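Local coordinates for lectin-like protein (Entamoeba histolytica HM-1:IMSS-A, PDB 5ZBT), which is of unknown function but may bind mannose through the legume lectin-like domain of an ERGIC-53-like membrane protein, the piece described here, at residues A[78-83]-A[171-176]; A[182-187]-A[194-199]; A[111-116]-A[125-130]. One frame throughout, in Å; residues are numbered along the deposited sequence.

In the fold
All three contacts lie within one legume lectin-like domain, a sandwich of two antiparallel sheets. Interactions 1 and 2 belong to the same sheet: 171-176 and 182-187 are on neighbouring strands, so four strands in a row, from 80-90 to the edge strand 191-198, are tied together; the centres of interactions 1 and 2 are about 10 Å apart. Interaction 3 sits on the other sheet, about 21 Å from interaction 1 and 19 Å from interaction 2 (centre to centre). Along the chain, 78-83 comes first, then both segments of interaction 3, and only then 171-176 and interaction 2. The chain thus leaves the first sheet after strand 80-90, builds strands of the second, and returns, so the layers are interwoven in sequence.

Interaction 1 of 3, residues A[78-83]-A[171-176]; sequences PSFELQ and LRIKYL
Ser79 brings the 78-83 segment up to the end of its partner: OG lies 3.5 Å from Leu176 CA and is hydrogen-bonded by the backbone N of Val177. Regular pairing starts with Phe80, whose N donates to Tyr175 O at 3.1 Å while its O receives Tyr175 N. The Phe80 side chain is wedged between its own backbone N and carbonyl carbon (chi1 62°), and from there CE2 and CZ slip beneath Tyr175 CB. The result is a CH-pi contact, with that CB 4.1 Å from the Phe80 ring centroid, over the face. Tyr175 itself leads away, its OH bonded to Ile201 O. The two strands are antiparallel neighbours (170°) inside one of the two sheets of the legume-lectin sandwich, where 80-90 is flanked on its other side by strand 220-231. Glu81 stands on the opposite face from Phe80, with OE1 lying 3.3 Å from Lys174 CD. Its OE2 forms a salt bridge with Arg172 NH1 at 3.0 Å. That nitrogen, the one guanidinium atom bonded to this carboxylate, arrives from above the carboxylate plane, the two flat groups being turned 60° apart; Arg172 NH2 is meanwhile held by Asn192 OD1. Leu82 returns to the Phe80 side and exchanges two backbone bonds with Ile173, one of them Leu82 N to Ile173 O at 2.8 Å; Ile173 continues onto Val100 of the facing sheet. Gln83 runs alongside Arg172, its amide nearly perpendicular to the guanidinium. Its NE2 hydrogen-bonds Glu81 OE2 from the carboxylate face opposite to Arg172, at a modelled length too short to be trusted.

Interaction 2 of 3, residues A[182-187]-A[194-199]; sequences LIIEIM and DCITIE
Ile184 and Ile196 both turn CG1 anti to the carbonyl carbon (chi1 -46° and -75°), and their branches rise side by side, Ile184 CG1 resting 4.2 Å from Ile196 CB. Leu182 makes the other choice, placing CG anti to the backbone N (chi1 177°), which carries its CD2 to within 4.0 Å of Ile198 CD1. These four apolar groups share the inner face of a beta hairpin, where Ile184, Ile196 and Ile198 press on Val138 of the opposing sheet, and Leu182 on Ile201 and Ile203; Ile183 and Thr197 lie alongside each other on the outer face. Leu182 and Ile198 exchange two backbone hydrogen bonds. At Ile184 the pairing alters: its N donates to Ile196 O at 2.8 Å, but the return bond from Ile196 N to Ile184 O stretches to 3.2 Å. Cys195 and Ile196 together face Ile184 in a classic beta bulge, with Cys195 CB 3.3 Å from Ile184 O. Water 1 bridges the bulge, accepting from Cys195 N at 2.9 Å and probably donating to Ile184 O. The bulged cysteine is disulfide-bonded to Cys157 on strand 153-158, so the edge strands of the two sheets are stapled together. Beyond the bulge Glu185 OE2 and Asp194 OD1 come within 4.5 Å. Water 2 lies between them, though its modelled distances are too short to be trusted. Asn192 ND2 holds Glu185 OE1, while Arg172 and Lys174 provide weak, long ion pairs. The closeness of the two carboxylates would tend to raise their proton affinity, an effect those bases probably offset in part for Glu185.

Interaction 3 of 3, residues A[111-116]-A[125-130]; sequences DLFGAY and FINFED
Phe113 reaches out of a tight turn to lay its ring against Phe125, and the path of its side chain explains most of the contact. CB points toward the 125-130 segment, and with CG anti to the carbonyl carbon (chi1 -56°) the ring extends across the start of that segment. On one flank CD2 hangs 3.5 Å from Phe125 CD1, above the Phe125 ring and displaced toward its rim. One atom further along, CE2 makes the closest approach, 3.4 Å to Phe125 CG, and also meets the Phe125 CB. The rings therefore form an offset stack, centroids 4.7 Å apart and planes at 26°, in which one flank of Phe113 overlaps the root of Phe125. Toward the tip, CZ touches both Phe125 CB and Asn127 OD1, and CE1 on the other flank comes 3.6 Å from Asn127 OD1, which sits at the ring edge. The Asn127 amide, turned steeply to the ring, is anchored by its other end: ND2 donates to Glu129 O at 3.0 Å.

Here a loop covers part of one sheet of the lectin sandwich. Phe125 points away from the opposite sheet, yet is buried under the loop, whereas the adjacent Ile126 points inward to Leu86 of that sheet; the loop joining strands 97-103 and 122-127 folds back over the Phe125 side. Phe113 occupies a corner of a type I' turn running from Leu112 to Ala115, with backbone bonds in both directions between those two residues and Gly114 at the other corner, in a conformation that calls for glycine. Asp111 and Leu112 facing Ala115 add a classic bulge. Leu112 crosses Phe125 at about a right angle, its CG 4.1 Å from Phe125 CZ. Trp101 meets Phe125 edge-to-face, and Ser211 OG hydrogen-bonds Phe113 O, fastening the turn to the same sheet.

Interaction 1 of 3, residues A[78-83]-A[171-176]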
loop_
_atom_site.group_PDB
_atom_site.type_symbol
_atom_site.label_atom_id
_atom_site.label_comp_id
_atom_site.label_asym_id
_atom_site.label_seq_id
_atom_site.Cartn_x
_atom_site.Cartn_y
_atom_site.Cartn_z
ATOM N N PRO A 78 6.157 -16.556 -6.395
ATOM C CA PRO A 78 5.557 -17.670 -5.649
ATOM C C PRO A 78 4.831 -17.124 -4.436
ATOM O O PRO A 78 4.718 -15.902 -4.291
ATOM C CB PRO A 78 6.771 -18.505 -5.239
ATOM C CG PRO A 78 7.831 -17.467 -5.038
ATOM C CD PRO A 78 7.592 -16.398 -6.084
ATOM N N SER A 79 4.359 -17.998 -3.550
ATOM C CA SER A 79 3.713 -17.530 -2.334
ATOM C C SER A 79 4.620 -16.525 -1.651
ATOM O O SER A 79 5.826 -16.746 -1.522
ATOM C CB SER A 79 3.397 -18.699 -1.405
ATOM O OG SER A 79 2.465 -19.544 -2.042
ATOM N N PHE A 80 4.047 -15.394 -1.270
ATOM C CA PHE A 80 4.870 -14.293 -0.815
ATOM C C PHE A 80 4.201 -13.598 0.352
ATOM O O PHE A 80 3.002 -13.761 0.610
ATOM C CB PHE A 80 5.144 -13.279 -1.935
ATOM C CG PHE A 80 3.917 -12.619 -2.472
ATOM C CD1 PHE A 80 3.423 -11.459 -1.879
ATOM C CD2 PHE A 80 3.257 -13.148 -3.581
ATOM C CE1 PHE A 80 2.287 -10.839 -2.364
ATOM C CE2 PHE A 80 2.133 -12.533 -4.089
ATOM C CZ PHE A 80 1.642 -11.366 -3.479
ATOM N N GLU A 81 5.009 -12.805 1.046
ATOM C CA GLU A 81 4.532 -11.913 2.086
ATOM C C GLU A 81 5.213 -10.567 1.877
ATOM O O GLU A 81 6.441 -10.507 1.723
ATOM C CB GLU A 81 4.819 -12.480 3.485
ATOM C CG GLU A 81 4.731 -11.427 4.558
ATOM C CD GLU A 81 4.692 -11.991 5.974
ATOM O OE1 GLU A 81 4.136 -13.092 6.194
ATOM O OE2 GLU A 81 5.205 -11.300 6.881
ATOM N N LEU A 82 4.414 -9.503 1.813
ATOM C CA LEU A 82 4.931 -8.144 1.789
ATOM C C LEU A 82 4.649 -7.481 3.133
ATOM O O LEU A 82 3.553 -7.634 3.698
ATOM C CB LEU A 82 4.315 -7.328 0.648
ATOM C CG LEU A 82 4.297 -7.995 -0.729
ATOM C CD1 LEU A 82 3.327 -7.301 -1.673
ATOM C CD2 LEU A 82 5.692 -8.010 -1.323
ATOM N N GLN A 83 5.652 -6.760 3.642
ATOM C CA GLN A 83 5.570 -6.018 4.900
ATOM C C GLN A 83 5.906 -4.560 4.631
ATOM O O GLN A 83 7.040 -4.235 4.268
ATOM C CB GLN A 83 6.524 -6.589 5.948
ATOM C CG GLN A 83 6.150 -7.969 6.457
ATOM C CD GLN A 83 7.257 -8.582 7.273
ATOM O OE1 GLN A 83 8.121 -7.873 7.762
ATOM N NE2 GLN A 83 7.254 -9.901 7.402
ATOM N N LEU A 171 1.823 -3.024 7.654
ATOM C CA LEU A 171 0.777 -3.653 6.863
ATOM C C LEU A 171 1.312 -4.952 6.273
ATOM O O LEU A 171 2.368 -4.959 5.630
ATOM C CB LEU A 171 0.307 -2.698 5.760
ATOM C CG LEU A 171 -0.581 -3.289 4.662
ATOM C CD1 LEU A 171 -1.968 -3.640 5.216
ATOM C CD2 LEU A 171 -0.695 -2.330 3.458
ATOM N N ARG A 172 0.600 -6.056 6.503
ATOM C CA ARG A 172 1.076 -7.375 6.085
ATOM C C ARG A 172 0.158 -7.934 5.000
ATOM O O ARG A 172 -1.043 -8.117 5.228
ATOM C CB ARG A 172 1.168 -8.336 7.276
ATOM C CG ARG A 172 1.835 -9.681 6.951
ATOM C CD ARG A 172 1.819 -10.691 8.120
ATOM N NE ARG A 172 1.975 -10.050 9.424
ATOM C CZ ARG A 172 3.118 -9.568 9.895
ATOM N NH1 ARG A 172 4.239 -9.674 9.187
ATOM N NH2 ARG A 172 3.136 -8.966 11.073
ATOM N N ILE A 173 0.728 -8.213 3.832
ATOM C CA ILE A 173 0.003 -8.730 2.675
ATOM C C ILE A 173 0.570 -10.110 2.347
ATOM O O ILE A 173 1.726 -10.225 1.925
ATOM C CB ILE A 173 0.122 -7.781 1.472
ATOM C CG1 ILE A 173 -0.542 -6.436 1.780
ATOM C CG2 ILE A 173 -0.463 -8.411 0.206
ATOM C CD1 ILE A 173 0.047 -5.294 0.995
ATOM N N LYS A 174 -0.235 -11.156 2.540
ATOM C CA LYS A 174 0.194 -12.536 2.345
ATOM C C LYS A 174 -0.663 -13.187 1.271
ATOM O O LYS A 174 -1.893 -13.117 1.334
ATOM C CB LYS A 174 0.063 -13.352 3.638
ATOM C CG LYS A 174 1.021 -13.003 4.754
ATOM C CD LYS A 174 1.052 -14.145 5.798
ATOM C CE LYS A 174 -0.258 -14.235 6.600
ATOM N NZ LYS A 174 -0.301 -15.359 7.599
ATOM N N TYR A 175 -0.030 -13.861 0.319
ATOM C CA TYR A 175 -0.761 -14.595 -0.706
ATOM C C TYR A 175 -0.195 -16.004 -0.850
ATOM O O TYR A 175 1.013 -16.179 -1.046
ATOM C CB TYR A 175 -0.705 -13.861 -2.041
ATOM C CG TYR A 175 -1.504 -14.521 -3.154
ATOM C CD1 TYR A 175 -2.891 -14.646 -3.061
ATOM C CD2 TYR A 175 -0.874 -14.998 -4.309
ATOM C CE1 TYR A 175 -3.632 -15.222 -4.083
ATOM C CE2 TYR A 175 -1.610 -15.576 -5.348
ATOM C CZ TYR A 175 -2.986 -15.685 -5.222
ATOM O OH TYR A 175 -3.725 -16.257 -6.231
ATOM N N LEU A 176 -1.062 -17.006 -0.756
ATOM C CA LEU A 176 -0.685 -18.390 -1.012
ATOM C C LEU A 176 -1.176 -18.770 -2.403
ATOM O O LEU A 176 -2.387 -18.757 -2.659
ATOM C CB LEU A 176 -1.269 -19.320 0.048
ATOM C CG LEU A 176 -1.029 -18.807 1.468
ATOM C CD1 LEU A 176 -1.802 -19.642 2.484
ATOM C CD2 LEU A 176 0.452 -18.821 1.765
#

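Interaction 2 of 3, residues A[182-187]-A[194-199]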
loop_
_atom_site.group_PDB
_atom_site.type_symbol
_atom_site.label_atom_id
_atom_site.label_comp_id
_atom_site.label_asym_id
_atom_site.label_seq_id
_atom_site.Cartn_x
_atom_site.Cartn_y
_atom_site.Cartn_z
ATOM N N LEU A 182 -5.634 -14.784 -0.240
ATOM C CA LEU A 182 -4.991 -13.538 0.144
ATOM C C LEU A 182 -5.367 -13.211 1.585
ATOM O O LEU A 182 -6.536 -13.308 1.963
ATOM C CB LEU A 182 -5.400 -12.406 -0.795
ATOM C CG LEU A 182 -4.844 -11.031 -0.457
ATOM C CD1 LEU A 182 -3.419 -10.946 -0.939
ATOM C CD2 LEU A 182 -5.692 -9.950 -1.088
ATOM N N ILE A 183 -4.377 -12.835 2.384
ATOM C CA ILE A 183 -4.579 -12.514 3.790
ATOM C C ILE A 183 -3.939 -11.162 4.059
ATOM O O ILE A 183 -2.776 -10.945 3.706
ATOM C CB ILE A 183 -3.991 -13.597 4.719
ATOM C CG1 ILE A 183 -4.603 -14.962 4.382
ATOM C CG2 ILE A 183 -4.238 -13.255 6.174
ATOM C CD1 ILE A 183 -4.168 -16.075 5.300
ATOM N N ILE A 184 -4.723 -10.241 4.622
ATOM C CA ILE A 184 -4.258 -8.931 5.065
ATOM C C ILE A 184 -4.274 -8.923 6.585
ATOM O O ILE A 184 -5.298 -9.244 7.203
ATOM C CB ILE A 184 -5.139 -7.787 4.528
ATOM C CG1 ILE A 184 -5.440 -7.954 3.033
ATOM C CG2 ILE A 184 -4.486 -6.445 4.803
ATOM C CD1 ILE A 184 -4.244 -7.867 2.143
ATOM N N GLU A 185 -3.142 -8.556 7.180
ATOM C CA GLU A 185 -3.015 -8.338 8.606
ATOM C C GLU A 185 -2.319 -7.007 8.806
ATOM O O GLU A 185 -1.722 -6.462 7.878
ATOM C CB GLU A 185 -2.216 -9.465 9.284
ATOM C CG GLU A 185 -2.915 -10.810 9.198
ATOM C CD GLU A 185 -1.987 -11.995 9.355
ATOM O OE1 GLU A 185 -0.763 -11.790 9.552
ATOM O OE2 GLU A 185 -2.495 -13.137 9.296
ATOM N N ILE A 186 -2.398 -6.474 10.017
ATOM C CA ILE A 186 -1.637 -5.275 10.338
ATOM C C ILE A 186 -1.083 -5.400 11.751
ATOM O O ILE A 186 -1.801 -5.778 12.679
ATOM C CB ILE A 186 -2.456 -3.979 10.156
ATOM C CG1 ILE A 186 -1.522 -2.768 10.289
ATOM C CG2 ILE A 186 -3.587 -3.880 11.148
ATOM C CD1 ILE A 186 -1.918 -1.580 9.445
ATOM N N MET A 187 0.216 -5.143 11.891
ATOM C CA MET A 187 0.908 -5.214 13.172
ATOM C C MET A 187 0.908 -3.823 13.794
ATOM O O MET A 187 1.555 -2.904 13.283
ATOM C CB MET A 187 2.335 -5.742 12.999
ATOM C CG MET A 187 3.000 -6.154 14.331
ATOM S SD MET A 187 3.432 -4.756 15.425
ATOM C CE MET A 187 4.495 -3.807 14.342
ATOM N N ASP A 194 -5.685 -9.529 12.860
ATOM C CA ASP A 194 -6.457 -9.992 11.721
ATOM C C ASP A 194 -7.123 -8.814 11.011
ATOM O O ASP A 194 -7.411 -7.773 11.609
ATOM C CB ASP A 194 -7.526 -10.980 12.185
ATOM C CG ASP A 194 -6.943 -12.300 12.693
ATOM O OD1 ASP A 194 -5.844 -12.706 12.251
ATOM O OD2 ASP A 194 -7.599 -12.951 13.536
ATOM N N CYS A 195 -7.393 -8.987 9.723
ATOM C CA CYS A 195 -8.163 -7.966 9.024
ATOM C C CYS A 195 -9.053 -8.586 7.942
ATOM O O CYS A 195 -10.278 -8.616 8.078
ATOM C CB CYS A 195 -7.209 -6.905 8.456
ATOM S SG CYS A 195 -7.986 -5.556 7.548
ATOM N N ILE A 196 -8.457 -9.130 6.889
ATOM C CA ILE A 196 -9.206 -9.635 5.748
ATOM C C ILE A 196 -8.568 -10.939 5.282
ATOM O O ILE A 196 -7.336 -11.070 5.234
ATOM C CB ILE A 196 -9.243 -8.591 4.610
ATOM C CG1 ILE A 196 -10.211 -7.452 4.944
ATOM C CG2 ILE A 196 -9.569 -9.232 3.243
ATOM C CD1 ILE A 196 -9.944 -6.179 4.145
ATOM N N THR A 197 -9.415 -11.911 4.965
ATOM C CA THR A 197 -9.018 -13.097 4.221
ATOM C C THR A 197 -9.923 -13.207 3.005
ATOM O O THR A 197 -11.147 -13.094 3.137
ATOM C CB THR A 197 -9.138 -14.367 5.077
ATOM O OG1 THR A 197 -8.269 -14.259 6.202
ATOM C CG2 THR A 197 -8.736 -15.584 4.288
ATOM N N ILE A 198 -9.333 -13.423 1.833
ATOM C CA ILE A 198 -10.081 -13.617 0.595
ATOM C C ILE A 198 -9.711 -14.971 0.023
ATOM O O ILE A 198 -8.539 -15.216 -0.306
ATOM C CB ILE A 198 -9.799 -12.515 -0.439
ATOM C CG1 ILE A 198 -9.934 -11.128 0.183
ATOM C CG2 ILE A 198 -10.749 -12.655 -1.634
ATOM C CD1 ILE A 198 -9.643 -10.040 -0.784
ATOM N N GLU A 199 -10.704 -15.837 -0.125
ATOM C CA GLU A 199 -10.477 -17.119 -0.769
ATOM C C GLU A 199 -10.685 -17.011 -2.279
ATOM O O GLU A 199 -11.320 -16.079 -2.783
ATOM C CB GLU A 199 -11.401 -18.182 -0.183
ATOM C CG GLU A 199 -11.506 -18.113 1.316
ATOM C CD GLU A 199 -10.411 -18.892 2.017
ATOM O OE1 GLU A 199 -9.614 -19.569 1.323
ATOM O OE2 GLU A 199 -10.348 -18.820 3.267
HETATM O O HOH W 1 -6.664 -11.477 8.400
HETATM O O HOH W 2 -4.903 -13.026 9.999
#

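Interaction 3 of 3, residues A[111-116]-A[125-130]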
loop_
_atom_site.group_PDB
_atom_site.type_symbol
_atom_site.label_atom_id
_atom_site.label_comp_id
_atom_site.label_asym_id
_atom_site.label_seq_id
_atom_site.Cartn_x
_atom_site.Cartn_y
_atom_site.Cartn_z
ATOM N N ASP A 111 -8.045 9.872 -8.554
ATOM C CA ASP A 111 -8.675 10.294 -7.309
ATOM C C ASP A 111 -8.829 9.170 -6.292
ATOM O O ASP A 111 -9.300 9.421 -5.176
ATOM C CB ASP A 111 -10.034 10.921 -7.628
ATOM C CG ASP A 111 -9.914 12.041 -8.644
ATOM O OD1 ASP A 111 -8.903 12.789 -8.594
ATOM O OD2 ASP A 111 -10.802 12.157 -9.512
ATOM N N LEU A 112 -8.423 7.945 -6.637
ATOM C CA LEU A 112 -8.557 6.788 -5.755
ATOM C C LEU A 112 -7.273 6.667 -4.943
ATOM O O LEU A 112 -6.349 5.952 -5.324
ATOM C CB LEU A 112 -8.825 5.535 -6.580
ATOM C CG LEU A 112 -9.143 4.214 -5.881
ATOM C CD1 LEU A 112 -10.164 4.426 -4.744
ATOM C CD2 LEU A 112 -9.674 3.193 -6.912
ATOM N N PHE A 113 -7.210 7.370 -3.809
ATOM C CA PHE A 113 -5.991 7.447 -2.995
ATOM C C PHE A 113 -4.765 7.751 -3.854
ATOM O O PHE A 113 -3.721 7.102 -3.729
ATOM C CB PHE A 113 -5.760 6.157 -2.199
ATOM C CG PHE A 113 -6.906 5.774 -1.324
ATOM C CD1 PHE A 113 -7.079 6.362 -0.088
ATOM C CD2 PHE A 113 -7.830 4.831 -1.749
ATOM C CE1 PHE A 113 -8.154 6.021 0.711
ATOM C CE2 PHE A 113 -8.912 4.492 -0.945
ATOM C CZ PHE A 113 -9.062 5.085 0.283
ATOM N N GLY A 114 -4.896 8.732 -4.752
ATOM C CA GLY A 114 -3.809 9.130 -5.627
ATOM C C GLY A 114 -3.778 8.465 -6.994
ATOM O O GLY A 114 -3.183 9.025 -7.920
ATOM N N ALA A 115 -4.404 7.303 -7.165
ATOM C CA ALA A 115 -4.323 6.566 -8.424
ATOM C C ALA A 115 -5.660 6.552 -9.159
ATOM O O ALA A 115 -6.704 6.942 -8.628
ATOM C CB ALA A 115 -3.847 5.131 -8.185
ATOM N N TYR A 116 -5.611 6.080 -10.404
ATOM C CA TYR A 116 -6.780 6.113 -11.275
ATOM C C TYR A 116 -7.836 5.118 -10.804
ATOM O O TYR A 116 -7.526 4.069 -10.232
ATOM C CB TYR A 116 -6.380 5.813 -12.732
ATOM C CG TYR A 116 -7.391 6.332 -13.739
ATOM C CD1 TYR A 116 -7.725 7.686 -13.775
ATOM C CD2 TYR A 116 -8.040 5.475 -14.617
ATOM C CE1 TYR A 116 -8.663 8.171 -14.666
ATOM C CE2 TYR A 116 -8.980 5.953 -15.525
ATOM C CZ TYR A 116 -9.292 7.303 -15.541
ATOM O OH TYR A 116 -10.222 7.812 -16.433
ATOM N N PHE A 125 -6.204 -0.594 0.686
ATOM C CA PHE A 125 -6.309 0.794 1.113
ATOM C C PHE A 125 -6.417 0.879 2.627
ATOM O O PHE A 125 -7.127 0.087 3.258
ATOM C CB PHE A 125 -7.526 1.487 0.470
ATOM C CG PHE A 125 -7.624 1.294 -1.025
ATOM C CD1 PHE A 125 -6.534 1.550 -1.850
ATOM C CD2 PHE A 125 -8.798 0.851 -1.602
ATOM C CE1 PHE A 125 -6.620 1.377 -3.230
ATOM C CE2 PHE A 125 -8.890 0.660 -2.983
ATOM C CZ PHE A 125 -7.796 0.933 -3.794
ATOM N N ILE A 126 -5.701 1.842 3.202
ATOM C CA ILE A 126 -5.879 2.255 4.586
ATOM C C ILE A 126 -6.474 3.651 4.545
ATOM O O ILE A 126 -5.841 4.582 4.032
ATOM C CB ILE A 126 -4.557 2.253 5.370
ATOM C CG1 ILE A 126 -3.826 0.912 5.230
ATOM C CG2 ILE A 126 -4.818 2.594 6.843
ATOM C CD1 ILE A 126 -2.468 0.873 5.977
ATOM N N ASN A 127 -7.688 3.806 5.060
ATOM C CA ASN A 127 -8.409 5.069 4.939
ATOM C C ASN A 127 -8.644 5.684 6.312
ATOM O O ASN A 127 -9.197 5.026 7.199
ATOM C CB ASN A 127 -9.735 4.867 4.223
ATOM C CG ASN A 127 -10.542 6.134 4.184
ATOM O OD1 ASN A 127 -10.199 7.055 3.464
ATOM N ND2 ASN A 127 -11.595 6.208 4.988
ATOM N N PHE A 128 -8.211 6.944 6.482
ATOM C CA PHE A 128 -8.488 7.750 7.674
ATOM C C PHE A 128 -9.570 8.806 7.452
ATOM O O PHE A 128 -10.173 9.267 8.433
ATOM C CB PHE A 128 -7.218 8.478 8.160
ATOM C CG PHE A 128 -6.114 7.568 8.617
ATOM C CD1 PHE A 128 -5.224 7.017 7.695
ATOM C CD2 PHE A 128 -5.948 7.280 9.965
ATOM C CE1 PHE A 128 -4.198 6.180 8.112
ATOM C CE2 PHE A 128 -4.920 6.449 10.401
ATOM C CZ PHE A 128 -4.041 5.890 9.478
ATOM N N GLU A 129 -9.817 9.198 6.199
ATOM C CA GLU A 129 -10.753 10.271 5.879
ATOM C C GLU A 129 -12.183 9.872 6.232
ATOM O O GLU A 129 -12.681 8.841 5.767
ATOM C CB GLU A 129 -10.645 10.610 4.394
ATOM C CG GLU A 129 -11.444 11.834 3.949
ATOM C CD GLU A 129 -10.650 13.126 4.026
ATOM O OE1 GLU A 129 -11.144 14.151 3.530
ATOM O OE2 GLU A 129 -9.530 13.125 4.577
ATOM N N ASP A 130 -12.826 10.677 7.075
ATOM C CA ASP A 130 -14.241 10.602 7.431
ATOM C C ASP A 130 -14.606 9.438 8.347
ATOM O O ASP A 130 -15.799 9.194 8.563
ATOM C CB ASP A 130 -15.147 10.552 6.195
ATOM C CG ASP A 130 -15.012 11.777 5.311
ATOM O OD1 ASP A 130 -14.647 12.871 5.817
ATOM O OD2 ASP A 130 -15.265 11.639 4.094
#